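Local coordinates for protein SidF, inhibitor of growth family, member 3 (Legionella pneumophila subsp. pneumophila, PDB 4FYE) that dephosphorylates phosphoinositides, probably acting as a phosphatidylinositol-3,4,5-trisphosphate 3-phosphatase at membranes, at residues Y379-M384 / A412-W417; V582-E587 / S670-Y675; V13-S18 / D43-G48; G67-I72 / A127-S132. The protein carries 1 engineered substitution. All coordinates share one frame; numbering follows the deposited sequence.

Interaction 1: Y379-M384 / A412-W417; sequences YVRQMM and ARMSSW
This is buried helix-on-sheet packing in the α/β part of the phosphatase domain. Helix 373-387 lies on strand 402-416 of a mixed sheet. The axes of 379-384 and 412-416 run nearly antiparallel, at 163°, and come within 8.9 Å. No hydrogen bond links the two segments.

The apolar contact rests on two methionines that cross at about a right angle. M414 has CG anti to its backbone N (chi1 177°) and is extended beyond it, so the chain is straight and its SD and CE reach the helix. M414 SD meets R381 CB at a tight 3.2 Å. M414 CE goes on to V380 CG1, 4.2 Å away. M384 has CG beside its backbone N and bends at its last torsion (chi3 62°). M384 SD lies 4.0 Å from M414 CB, and M384 CE rests on A412 CB at 3.7 Å.

The polar groups turn elsewhere. R381 touches M414 with its aliphatic base, while its guanidinium forms salt bridges to D385 and E543. R413 points away from the helix, where its NH2 pairs with D451. R413 NH1 donates to A412 O at 3.0 Å, approaching from above the carbonyl plane.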
loop_
_atom_site.group_PDB
_atom_site.type_symbol
_atom_site.label_atom_id
_atom_site.label_comp_id
_atom_site.label_asym_id
_atom_site.label_seq_id
_atom_site.Cartn_x
_atom_site.Cartn_y
_atom_site.Cartn_z
ATOM N N TYR A 379 8.330 12.997 9.388
ATOM C CA TYR A 379 8.755 13.595 8.127
ATOM C C TYR A 379 7.701 13.504 7.041
ATOM O O TYR A 379 7.608 14.379 6.167
ATOM C CB TYR A 379 10.008 12.916 7.634
ATOM C CG TYR A 379 11.247 13.215 8.438
ATOM C CD1 TYR A 379 11.160 13.765 9.718
ATOM C CD2 TYR A 379 12.509 12.961 7.925
ATOM C CE1 TYR A 379 12.288 14.069 10.460
ATOM C CE2 TYR A 379 13.626 13.198 8.696
ATOM C CZ TYR A 379 13.489 13.761 9.941
ATOM O OH TYR A 379 14.561 14.056 10.655
ATOM N N VAL A 380 6.930 12.428 7.074
ATOM C CA VAL A 380 6.032 12.153 5.979
ATOM C C VAL A 380 4.835 13.032 6.230
ATOM O O VAL A 380 4.393 13.775 5.333
ATOM C CB VAL A 380 5.679 10.642 5.886
ATOM C CG1 VAL A 380 4.432 10.437 5.053
ATOM C CG2 VAL A 380 6.837 9.811 5.332
ATOM N N ARG A 381 4.350 13.022 7.469
ATOM C CA ARG A 381 3.237 13.892 7.846
ATOM C C ARG A 381 3.521 15.395 7.582
ATOM O O ARG A 381 2.659 16.124 7.145
ATOM C CB ARG A 381 2.791 13.566 9.279
ATOM C CG ARG A 381 2.570 14.737 10.200
ATOM C CD ARG A 381 1.208 15.346 10.029
ATOM N NE ARG A 381 1.295 16.802 9.961
ATOM C CZ ARG A 381 2.351 17.571 10.260
ATOM N NH1 ARG A 381 3.496 17.059 10.690
ATOM N NH2 ARG A 381 2.254 18.885 10.124
ATOM N N GLN A 382 4.753 15.828 7.753
ATOM C CA GLN A 382 5.107 17.222 7.503
ATOM C C GLN A 382 5.155 17.542 5.990
ATOM O O GLN A 382 4.635 18.593 5.534
ATOM C CB GLN A 382 6.435 17.494 8.211
ATOM C CG GLN A 382 7.215 18.713 7.776
ATOM C CD GLN A 382 8.400 19.024 8.690
ATOM O OE1 GLN A 382 8.747 20.204 8.870
ATOM N NE2 GLN A 382 9.009 17.979 9.297
ATOM N N MET A 383 5.751 16.637 5.207
ATOM C CA MET A 383 5.818 16.832 3.751
ATOM C C MET A 383 4.419 16.702 3.052
ATOM O O MET A 383 4.084 17.474 2.164
ATOM C CB MET A 383 6.929 15.972 3.111
ATOM C CG MET A 383 8.284 16.017 3.816
ATOM S SD MET A 383 9.115 17.638 4.040
ATOM C CE MET A 383 7.991 18.523 5.071
ATOM N N MET A 384 3.599 15.752 3.483
ATOM C CA MET A 384 2.217 15.706 3.029
ATOM C C MET A 384 1.512 17.027 3.279
ATOM O O MET A 384 0.819 17.543 2.380
ATOM C CB MET A 384 1.420 14.528 3.664
ATOM C CG MET A 384 1.807 13.137 3.147
ATOM S SD MET A 384 0.803 11.843 3.928
ATOM C CE MET A 384 -0.747 12.438 3.300
ATOM N N ALA A 412 -3.919 16.306 1.592
ATOM C CA ALA A 412 -3.455 15.284 2.463
ATOM C C ALA A 412 -4.449 14.853 3.572
ATOM O O ALA A 412 -5.197 15.653 4.151
ATOM C CB ALA A 412 -2.222 15.789 3.136
ATOM N N ARG A 413 -4.432 13.564 3.860
ATOM C CA ARG A 413 -5.031 13.079 5.059
ATOM C C ARG A 413 -4.115 11.934 5.536
ATOM O O ARG A 413 -3.832 10.978 4.813
ATOM C CB ARG A 413 -6.458 12.568 4.826
ATOM C CG ARG A 413 -7.421 13.435 4.020
ATOM C CD ARG A 413 -8.048 14.325 5.012
ATOM N NE ARG A 413 -9.153 15.061 4.475
ATOM C CZ ARG A 413 -9.048 16.323 4.076
ATOM N NH1 ARG A 413 -7.864 16.921 4.126
ATOM N NH2 ARG A 413 -10.122 16.982 3.640
ATOM N N MET A 414 -3.665 12.033 6.775
ATOM C CA MET A 414 -2.725 11.116 7.239
ATOM C C MET A 414 -3.130 10.692 8.598
ATOM O O MET A 414 -3.414 11.563 9.414
ATOM C CB MET A 414 -1.352 11.719 7.308
ATOM C CG MET A 414 -0.463 10.634 7.892
ATOM S SD MET A 414 1.206 11.170 7.873
ATOM C CE MET A 414 2.111 9.837 8.553
ATOM N N SER A 415 -3.145 9.364 8.836
ATOM C CA SER A 415 -3.339 8.814 10.205
ATOM C C SER A 415 -2.216 7.877 10.600
ATOM O O SER A 415 -1.549 7.335 9.761
ATOM C CB SER A 415 -4.684 8.095 10.356
ATOM O OG SER A 415 -4.826 7.016 9.446
ATOM N N SER A 416 -1.996 7.652 11.880
ATOM C CA SER A 416 -0.927 6.762 12.221
ATOM C C SER A 416 -1.286 6.029 13.476
ATOM O O SER A 416 -1.165 6.574 14.570
ATOM C CB SER A 416 0.323 7.561 12.398
ATOM O OG SER A 416 1.383 6.683 12.674
ATOM N N TRP A 417 -1.765 4.793 13.338
ATOM C CA TRP A 417 -2.152 4.056 14.533
ATOM C C TRP A 417 -1.510 2.729 14.444
ATOM O O TRP A 417 -1.797 1.955 13.498
ATOM C CB TRP A 417 -3.636 3.804 14.559
ATOM C CG TRP A 417 -4.532 4.943 14.935
ATOM C CD1 TRP A 417 -4.689 5.525 16.207
ATOM C CD2 TRP A 417 -5.514 5.602 14.083
ATOM N NE1 TRP A 417 -5.643 6.515 16.162
ATOM C CE2 TRP A 417 -6.188 6.600 14.928
ATOM C CE3 TRP A 417 -5.886 5.475 12.772
ATOM C CZ2 TRP A 417 -7.174 7.429 14.439
ATOM C CZ3 TRP A 417 -6.886 6.310 12.274
ATOM C CH2 TRP A 417 -7.503 7.277 13.080
#

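Interaction 2: V582-E587 / S670-Y675; sequences VIQNKE and SEDGLY
Here the C-terminal end of the long helix 522-583 meets the loop between helices 652-668 and 678-681. No hydrogen bond or salt bridge joins the two segments.

The tight part is around I583. Its CG2, anti to the backbone N, presses on the backbone oxygen of D672, with I583 CG2 to D672 O at 3.2 Å. Its other branch has CG1 beside the backbone N and is extended, so I583 CD1 reaches L674 CD2 at 4.0 Å. The two side chains cross obliquely. Helix 590-614 also covers I583, through K593 and L596, and L674, through Y600. G673 has a positive phi between D672 and L674, which both touch I583.

The loose side is at Q584, which is exposed. Its extended chain lies across E671, with Q584 NE2 3.3 Å from E671 CB. Its amide plane is turned 70° from the E671 carboxylate. Beyond this, Q584 OE1 stands 3.9 Å from D672 OD1, with the two flat groups 78° apart. Both atoms are acceptors, and no bond is formed between them. The E671 carboxylate leads away from 582-587.

The polar atoms of D672 have other partners. Its OD1 is hydrogen-bonded to S580 OG of helix 522-583, and its O accepts from Q597 NE2 of helix 590-614. K576 makes only a long, weak ion pair with OD2, which may still ease a negative charge placed near a helix C-terminus. The cross-segment contact is therefore van der Waals in kind.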
loop_
_atom_site.group_PDB
_atom_site.type_symbol
_atom_site.label_atom_id
_atom_site.label_comp_id
_atom_site.label_asym_id
_atom_site.label_seq_id
_atom_site.Cartn_x
_atom_site.Cartn_y
_atom_site.Cartn_z
ATOM N N VAL A 582 -34.882 -2.595 -1.554
ATOM C CA VAL A 582 -34.847 -1.838 -2.805
ATOM C C VAL A 582 -33.617 -2.228 -3.593
ATOM O O VAL A 582 -33.661 -2.350 -4.814
ATOM C CB VAL A 582 -34.873 -0.301 -2.608
ATOM C CG1 VAL A 582 -34.680 0.420 -3.950
ATOM C CG2 VAL A 582 -36.189 0.145 -1.977
ATOM N N ILE A 583 -32.515 -2.444 -2.905
ATOM C CA ILE A 583 -31.283 -2.742 -3.624
ATOM C C ILE A 583 -31.431 -4.089 -4.357
ATOM O O ILE A 583 -31.083 -4.232 -5.548
ATOM C CB ILE A 583 -30.056 -2.679 -2.673
ATOM C CG1 ILE A 583 -29.759 -1.208 -2.335
ATOM C CG2 ILE A 583 -28.848 -3.403 -3.272
ATOM C CD1 ILE A 583 -28.743 -0.996 -1.233
ATOM N N GLN A 584 -31.993 -5.058 -3.641
ATOM C CA GLN A 584 -32.210 -6.388 -4.181
ATOM C C GLN A 584 -33.365 -6.456 -5.207
ATOM O O GLN A 584 -33.602 -7.505 -5.810
ATOM C CB GLN A 584 -32.448 -7.350 -3.030
ATOM C CG GLN A 584 -31.443 -7.168 -1.903
ATOM C CD GLN A 584 -31.423 -8.340 -0.948
ATOM O OE1 GLN A 584 -31.539 -8.161 0.264
ATOM N NE2 GLN A 584 -31.273 -9.552 -1.488
ATOM N N ASN A 585 -34.073 -5.344 -5.407
ATOM C CA ASN A 585 -35.169 -5.274 -6.397
ATOM C C ASN A 585 -34.628 -5.521 -7.805
ATOM O O ASN A 585 -33.827 -4.726 -8.324
ATOM C CB ASN A 585 -35.905 -3.913 -6.320
ATOM C CG ASN A 585 -37.167 -3.853 -7.175
ATOM O OD1 ASN A 585 -38.249 -4.286 -6.758
ATOM N ND2 ASN A 585 -37.040 -3.265 -8.361
ATOM N N LYS A 586 -35.074 -6.616 -8.420
ATOM C CA LYS A 586 -34.602 -6.994 -9.755
ATOM C C LYS A 586 -34.848 -5.907 -10.841
ATOM O O LYS A 586 -34.429 -6.067 -11.993
ATOM C CB LYS A 586 -35.099 -8.415 -10.148
ATOM C CG LYS A 586 -36.581 -8.609 -10.500
ATOM C CD LYS A 586 -36.783 -8.891 -11.995
ATOM C CE LYS A 586 -37.945 -9.841 -12.264
ATOM N NZ LYS A 586 -39.273 -9.163 -12.297
ATOM N N GLU A 587 -35.459 -4.784 -10.450
ATOM C CA GLU A 587 -35.786 -3.721 -11.397
ATOM C C GLU A 587 -35.249 -2.299 -11.121
ATOM O O GLU A 587 -35.525 -1.381 -11.882
ATOM C CB GLU A 587 -37.307 -3.703 -11.668
ATOM C CG GLU A 587 -37.743 -4.700 -12.735
ATOM C CD GLU A 587 -39.241 -4.921 -12.765
ATOM O OE1 GLU A 587 -39.897 -4.458 -13.732
ATOM O OE2 GLU A 587 -39.763 -5.556 -11.819
ATOM N N SER A 670 -21.998 -9.553 -1.142
ATOM C CA SER A 670 -23.251 -9.585 -0.389
ATOM C C SER A 670 -24.467 -9.438 -1.301
ATOM O O SER A 670 -24.351 -8.898 -2.402
ATOM C CB SER A 670 -23.307 -8.401 0.572
ATOM O OG SER A 670 -22.325 -8.549 1.560
ATOM N N GLU A 671 -25.631 -9.871 -0.799
ATOM C CA GLU A 671 -26.951 -9.602 -1.434
ATOM C C GLU A 671 -27.144 -8.114 -1.659
ATOM O O GLU A 671 -27.724 -7.692 -2.649
ATOM C CB GLU A 671 -28.113 -10.126 -0.564
ATOM C CG GLU A 671 -28.122 -11.635 -0.298
ATOM C CD GLU A 671 -27.756 -12.483 -1.528
ATOM O OE1 GLU A 671 -28.599 -13.289 -1.995
ATOM O OE2 GLU A 671 -26.613 -12.361 -2.036
ATOM N N ASP A 672 -26.622 -7.344 -0.718
ATOM C CA ASP A 672 -26.853 -5.914 -0.570
ATOM C C ASP A 672 -25.812 -5.028 -1.213
ATOM O O ASP A 672 -26.122 -3.919 -1.610
ATOM C CB ASP A 672 -26.757 -5.605 0.922
ATOM C CG ASP A 672 -28.069 -5.524 1.556
ATOM O OD1 ASP A 672 -28.991 -5.309 0.765
ATOM O OD2 ASP A 672 -28.210 -5.669 2.800
ATOM N N GLY A 673 -24.559 -5.498 -1.253
ATOM C CA GLY A 673 -23.416 -4.599 -1.368
ATOM C C GLY A 673 -23.179 -3.805 -0.074
ATOM O O GLY A 673 -22.416 -2.853 -0.065
ATOM N N LEU A 674 -23.822 -4.177 1.023
ATOM C CA LEU A 674 -23.775 -3.352 2.234
ATOM C C LEU A 674 -22.869 -3.858 3.367
ATOM O O LEU A 674 -22.821 -5.059 3.697
ATOM C CB LEU A 674 -25.189 -3.162 2.779
ATOM C CG LEU A 674 -26.221 -2.412 1.914
ATOM C CD1 LEU A 674 -27.490 -2.300 2.764
ATOM C CD2 LEU A 674 -25.760 -1.037 1.439
ATOM N N TYR A 675 -22.178 -2.932 4.007
ATOM C CA TYR A 675 -21.166 -3.329 4.975
ATOM C C TYR A 675 -21.739 -3.789 6.329
ATOM O O TYR A 675 -22.355 -2.989 7.012
ATOM C CB TYR A 675 -20.168 -2.191 5.145
ATOM C CG TYR A 675 -19.236 -2.372 6.298
ATOM C CD1 TYR A 675 -18.091 -3.188 6.168
ATOM C CD2 TYR A 675 -19.473 -1.731 7.518
ATOM C CE1 TYR A 675 -17.235 -3.357 7.214
ATOM C CE2 TYR A 675 -18.607 -1.915 8.594
ATOM C CZ TYR A 675 -17.494 -2.721 8.418
ATOM O OH TYR A 675 -16.623 -2.923 9.445
#

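Interaction 3: V13-S18 / D43-G48; sequences VTHLLS and DPMLDG
P44 and M45 of the loop touch the last turn of helix 9-16. L16 makes the closest contact. L16 CD2 lies 3.6 Å from P44 CD, and the leucine crosses the proline ring at about a right angle. H15 CB lies 3.9 Å from P44 CG. M45 then meets the H15 imidazole in a Met-aromatic contact. M45 SD is over one ring face, offset toward the rim, and lies 4.2 Å from H15 CG. The sulfur is 19° off the ring normal. M45 gets there with CG beside its backbone N and bends at chi2 and chi3.

The next shell shapes the loop and the helix end. D43 OD1 accepts two backbone bonds, from M45 N at 2.8 Å and from L46 N at 2.6 Å. The second is almost straight, at 172°. Both donors come from above the carboxylate plane. D43 OD2 is hydrogen-bonded to Y12 OH of the same helix, so one carboxylate shapes the loop and ties it to the helix. On the helix side, H15 O is gripped by S18 N and S18 OG. S18 OG donates to H15 O at 2.7 Å, on a lone pair in the carbonyl plane, where the chain leaves the helix.

Further out, L16 also packs on I186 and M203 of the six-stranded sheet. D43 bonds to K49 through the backbone, across the base of the loop. The D43 bonds define an Asx turn within the wider Asx motif, here in the connection of the β-hairpin 39-42/50-55.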
loop_
_atom_site.group_PDB
_atom_site.type_symbol
_atom_site.label_atom_id
_atom_site.label_comp_id
_atom_site.label_asym_id
_atom_site.label_seq_id
_atom_site.Cartn_x
_atom_site.Cartn_y
_atom_site.Cartn_z
ATOM N N VAL A 13 -6.691 -4.524 -16.792
ATOM C CA VAL A 13 -6.920 -5.641 -15.854
ATOM C C VAL A 13 -7.584 -6.815 -16.594
ATOM O O VAL A 13 -7.283 -8.017 -16.337
ATOM C CB VAL A 13 -7.821 -5.155 -14.718
ATOM C CG1 VAL A 13 -8.386 -6.319 -13.943
ATOM C CG2 VAL A 13 -7.084 -4.094 -13.837
ATOM N N THR A 14 -8.457 -6.467 -17.547
ATOM C CA THR A 14 -9.140 -7.442 -18.343
ATOM C C THR A 14 -8.164 -8.204 -19.219
ATOM O O THR A 14 -8.225 -9.425 -19.295
ATOM C CB THR A 14 -10.148 -6.766 -19.259
ATOM O OG1 THR A 14 -11.166 -6.150 -18.447
ATOM C CG2 THR A 14 -10.758 -7.793 -20.187
ATOM N N HIS A 15 -7.259 -7.513 -19.897
ATOM C CA HIS A 15 -6.249 -8.253 -20.662
ATOM C C HIS A 15 -5.426 -9.169 -19.786
ATOM O O HIS A 15 -5.094 -10.255 -20.171
ATOM C CB HIS A 15 -5.375 -7.300 -21.438
ATOM C CG HIS A 15 -6.023 -6.794 -22.680
ATOM N ND1 HIS A 15 -5.791 -7.347 -23.897
ATOM C CD2 HIS A 15 -6.975 -5.800 -22.866
ATOM C CE1 HIS A 15 -6.532 -6.709 -24.817
ATOM N NE2 HIS A 15 -7.263 -5.763 -24.182
ATOM N N LEU A 16 -5.140 -8.725 -18.564
ATOM C CA LEU A 16 -4.276 -9.441 -17.652
ATOM C C LEU A 16 -4.868 -10.759 -17.238
ATOM O O LEU A 16 -4.143 -11.655 -16.902
ATOM C CB LEU A 16 -4.001 -8.600 -16.399
ATOM C CG LEU A 16 -2.883 -7.597 -16.599
ATOM C CD1 LEU A 16 -2.758 -6.544 -15.451
ATOM C CD2 LEU A 16 -1.601 -8.372 -16.800
ATOM N N LEU A 17 -6.183 -10.858 -17.231
ATOM C CA LEU A 17 -6.849 -12.049 -16.769
ATOM C C LEU A 17 -7.166 -13.003 -17.899
ATOM O O LEU A 17 -7.810 -13.999 -17.687
ATOM C CB LEU A 17 -8.130 -11.670 -16.021
ATOM C CG LEU A 17 -7.718 -10.987 -14.719
ATOM C CD1 LEU A 17 -8.892 -10.260 -14.083
ATOM C CD2 LEU A 17 -7.085 -11.993 -13.793
ATOM N N SER A 18 -6.722 -12.708 -19.108
ATOM C CA SER A 18 -7.106 -13.532 -20.261
ATOM C C SER A 18 -5.993 -14.551 -20.572
ATOM O O SER A 18 -5.137 -14.833 -19.707
ATOM C CB SER A 18 -7.400 -12.646 -21.491
ATOM O OG SER A 18 -6.216 -11.973 -21.908
ATOM N N ASP A 43 3.623 -10.124 -20.339
ATOM C CA ASP A 43 2.614 -9.073 -20.166
ATOM C C ASP A 43 1.830 -8.898 -21.467
ATOM O O ASP A 43 2.419 -8.867 -22.551
ATOM C CB ASP A 43 3.254 -7.772 -19.728
ATOM C CG ASP A 43 2.231 -6.734 -19.305
ATOM O OD1 ASP A 43 1.691 -6.049 -20.216
ATOM O OD2 ASP A 43 1.947 -6.632 -18.080
ATOM N N PRO A 44 0.495 -8.840 -21.378
ATOM C CA PRO A 44 -0.299 -8.769 -22.611
ATOM C C PRO A 44 -0.131 -7.445 -23.329
ATOM O O PRO A 44 -0.637 -7.275 -24.447
ATOM C CB PRO A 44 -1.749 -8.866 -22.121
ATOM C CG PRO A 44 -1.711 -8.406 -20.692
ATOM C CD PRO A 44 -0.340 -8.753 -20.161
ATOM N N MET A 45 0.567 -6.509 -22.721
ATOM C CA MET A 45 0.582 -5.178 -23.278
ATOM C C MET A 45 1.940 -4.534 -23.240
ATOM O O MET A 45 2.331 -3.931 -24.213
ATOM C CB MET A 45 -0.476 -4.282 -22.611
ATOM C CG MET A 45 -1.875 -4.856 -22.773
ATOM S SD MET A 45 -3.242 -3.703 -22.915
ATOM C CE MET A 45 -2.585 -2.241 -22.108
ATOM N N LEU A 46 2.661 -4.654 -22.135
ATOM C CA LEU A 46 3.993 -4.093 -22.100
ATOM C C LEU A 46 5.080 -5.097 -22.485
ATOM O O LEU A 46 5.267 -6.120 -21.828
ATOM C CB LEU A 46 4.274 -3.426 -20.769
ATOM C CG LEU A 46 5.418 -2.395 -20.833
ATOM C CD1 LEU A 46 5.622 -1.679 -22.182
ATOM C CD2 LEU A 46 5.215 -1.399 -19.699
ATOM N N ASP A 47 5.815 -4.756 -23.534
ATOM C CA ASP A 47 6.685 -5.686 -24.269
ATOM C C ASP A 47 7.559 -6.638 -23.430
ATOM O O ASP A 47 7.414 -7.858 -23.539
ATOM C CB ASP A 47 7.562 -4.902 -25.239
ATOM C CG ASP A 47 8.464 -3.931 -24.517
ATOM O OD1 ASP A 47 9.513 -3.571 -25.107
ATOM O OD2 ASP A 47 8.130 -3.566 -23.345
ATOM N N GLY A 48 8.478 -6.117 -22.620
ATOM C CA GLY A 48 9.351 -7.039 -21.849
ATOM C C GLY A 48 8.916 -7.254 -20.392
ATOM O O GLY A 48 9.704 -7.681 -19.581
#

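Interaction 4: G67-I72 / A127-S132; sequences GQPDVI and ADLFSS
Two nearly straight hydrogen bonds join these segments. A127 N donates to P69 O at 2.9 Å, in the plane of that carbonyl. L129 N donates to the side-chain OE1 of Q68 at 2.8 Å, almost along the C=O axis. The Q68 chain is bent at chi2 (72°), which carries its amide across to the other loop. On the way Q68 CG passes close to A127 O, at 3.0 Å.

The segments are the lead-in and first residues of helix 71-92 and the loop between helices 98-119 and 136-163. D70 holds the N-cap position of helix 71-92, with a weak bond from Q73 N to its OD1. In the second loop, D128 OD1 accepts from F130 N at 3.0 Å, which makes an Asx turn. D128 OD2 has a salt bridge to R63.

Apolar contacts centre on the P69 ring. P69 CG meets A127 CB at 3.8 Å, and P69 CD meets L129 CG at 3.8 Å. F733 of helix 733-741 packs on both P69 and L129. F130 turns one ring face to L129 CB, which sits over the ring centre. Q68 NE2 approaches F130 CE2 at 4.0 Å, with amide and ring planes 84° apart.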
loop_
_atom_site.group_PDB
_atom_site.type_symbol
_atom_site.label_atom_id
_atom_site.label_comp_id
_atom_site.label_asym_id
_atom_site.label_seq_id
_atom_site.Cartn_x
_atom_site.Cartn_y
_atom_site.Cartn_z
ATOM N N GLY A 67 -0.314 -21.661 -1.909
ATOM C CA GLY A 67 -0.091 -20.618 -0.904
ATOM C C GLY A 67 0.446 -21.228 0.407
ATOM O O GLY A 67 0.294 -20.666 1.499
ATOM N N GLN A 68 1.115 -22.366 0.300
ATOM C CA GLN A 68 1.533 -23.084 1.465
ATOM C C GLN A 68 3.052 -23.068 1.522
ATOM O O GLN A 68 3.678 -23.355 0.531
ATOM C CB GLN A 68 0.952 -24.483 1.320
ATOM C CG GLN A 68 0.513 -25.072 2.628
ATOM C CD GLN A 68 -0.753 -24.462 3.224
ATOM O OE1 GLN A 68 -0.771 -24.093 4.353
ATOM N NE2 GLN A 68 -1.798 -24.459 2.498
ATOM N N PRO A 69 3.692 -22.705 2.666
ATOM C CA PRO A 69 5.210 -22.654 2.568
ATOM C C PRO A 69 5.811 -23.996 2.400
ATOM O O PRO A 69 5.380 -24.973 3.032
ATOM C CB PRO A 69 5.664 -22.169 3.915
ATOM C CG PRO A 69 4.434 -21.635 4.560
ATOM C CD PRO A 69 3.225 -22.284 3.981
ATOM N N ASP A 70 6.842 -24.048 1.583
ATOM C CA ASP A 70 7.570 -25.275 1.401
ATOM C C ASP A 70 9.071 -24.965 1.511
ATOM O O ASP A 70 9.582 -24.219 0.664
ATOM C CB ASP A 70 7.224 -25.814 0.016
ATOM C CG ASP A 70 7.991 -27.126 -0.307
ATOM O OD1 ASP A 70 9.150 -27.290 0.163
ATOM O OD2 ASP A 70 7.452 -27.986 -1.034
ATOM N N VAL A 71 9.790 -25.502 2.503
ATOM C CA VAL A 71 11.189 -25.013 2.704
ATOM C C VAL A 71 12.196 -25.386 1.613
ATOM O O VAL A 71 13.104 -24.624 1.282
ATOM C CB VAL A 71 11.801 -25.276 4.092
ATOM C CG1 VAL A 71 11.029 -24.536 5.149
ATOM C CG2 VAL A 71 11.846 -26.735 4.424
ATOM N N ILE A 72 12.001 -26.530 1.003
ATOM C CA ILE A 72 12.757 -26.803 -0.237
ATOM C C ILE A 72 12.644 -25.734 -1.330
ATOM O O ILE A 72 13.667 -25.258 -1.834
ATOM C CB ILE A 72 12.445 -28.174 -0.802
ATOM C CG1 ILE A 72 12.783 -29.189 0.290
ATOM C CG2 ILE A 72 13.342 -28.452 -2.041
ATOM C CD1 ILE A 72 12.368 -30.606 -0.109
ATOM N N ALA A 127 4.530 -26.594 5.270
ATOM C CA ALA A 127 3.820 -26.124 6.444
ATOM C C ALA A 127 2.352 -26.169 6.124
ATOM O O ALA A 127 1.983 -26.237 4.970
ATOM C CB ALA A 127 4.229 -24.703 6.790
ATOM N N ASP A 128 1.519 -26.153 7.157
ATOM C CA ASP A 128 0.113 -25.861 7.011
ATOM C C ASP A 128 -0.172 -24.595 7.822
ATOM O O ASP A 128 -0.016 -24.566 9.069
ATOM C CB ASP A 128 -0.739 -27.007 7.488
ATOM C CG ASP A 128 -2.272 -26.671 7.424
ATOM O OD1 ASP A 128 -2.694 -25.675 6.741
ATOM O OD2 ASP A 128 -3.068 -27.416 8.063
ATOM N N LEU A 129 -0.529 -23.543 7.109
ATOM C CA LEU A 129 -0.786 -22.212 7.661
ATOM C C LEU A 129 -2.100 -22.151 8.428
ATOM O O LEU A 129 -2.293 -21.204 9.209
ATOM C CB LEU A 129 -0.951 -21.189 6.555
ATOM C CG LEU A 129 0.306 -20.628 5.860
ATOM C CD1 LEU A 129 -0.089 -19.458 4.992
ATOM C CD2 LEU A 129 1.422 -20.215 6.792
ATOM N N PHE A 130 -2.974 -23.153 8.283
ATOM C CA PHE A 130 -4.333 -22.923 8.772
ATOM C C PHE A 130 -4.628 -23.870 9.861
ATOM O O PHE A 130 -5.723 -24.193 10.123
ATOM C CB PHE A 130 -5.328 -23.090 7.659
ATOM C CG PHE A 130 -5.019 -22.197 6.512
ATOM C CD1 PHE A 130 -4.953 -20.783 6.715
ATOM C CD2 PHE A 130 -4.714 -22.727 5.248
ATOM C CE1 PHE A 130 -4.614 -19.942 5.673
ATOM C CE2 PHE A 130 -4.371 -21.873 4.208
ATOM C CZ PHE A 130 -4.335 -20.472 4.427
ATOM N N SER A 131 -3.582 -24.227 10.532
ATOM C CA SER A 131 -3.586 -25.160 11.584
ATOM C C SER A 131 -2.635 -24.602 12.636
ATOM O O SER A 131 -1.788 -23.704 12.351
ATOM C CB SER A 131 -2.816 -26.358 10.973
ATOM O OG SER A 131 -3.220 -27.411 11.682
ATOM N N SER A 132 -2.579 -25.235 13.779
ATOM C CA SER A 132 -1.661 -24.767 14.809
ATOM C C SER A 132 -0.157 -24.925 14.526
ATOM O O SER A 132 0.288 -25.972 14.050
ATOM C CB SER A 132 -2.031 -25.401 16.140
ATOM O OG SER A 132 -0.892 -25.366 16.940
#

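The four contacts are separate packing points, and no ligand takes part in any of them. Their centres lie 31 to 38 Å apart. By nearest atoms interactions 1 and 2 are closest, about 14 Å apart; by centres it is 3 and 4, at 31 Å. Interactions 1 and 2 share a long element: helix 522-583 supplies E543 to R381 in interaction 1 and ends at I583 in interaction 2. Interactions 3 and 4 are about 17 Å apart at their nearest atoms. The chain between V13-S18 and D43-G48 links them, since its Y34 and E37 accept from D70 N and G67 N of interaction 4. Interaction 1 lies across the chain's centre from 3 and 4.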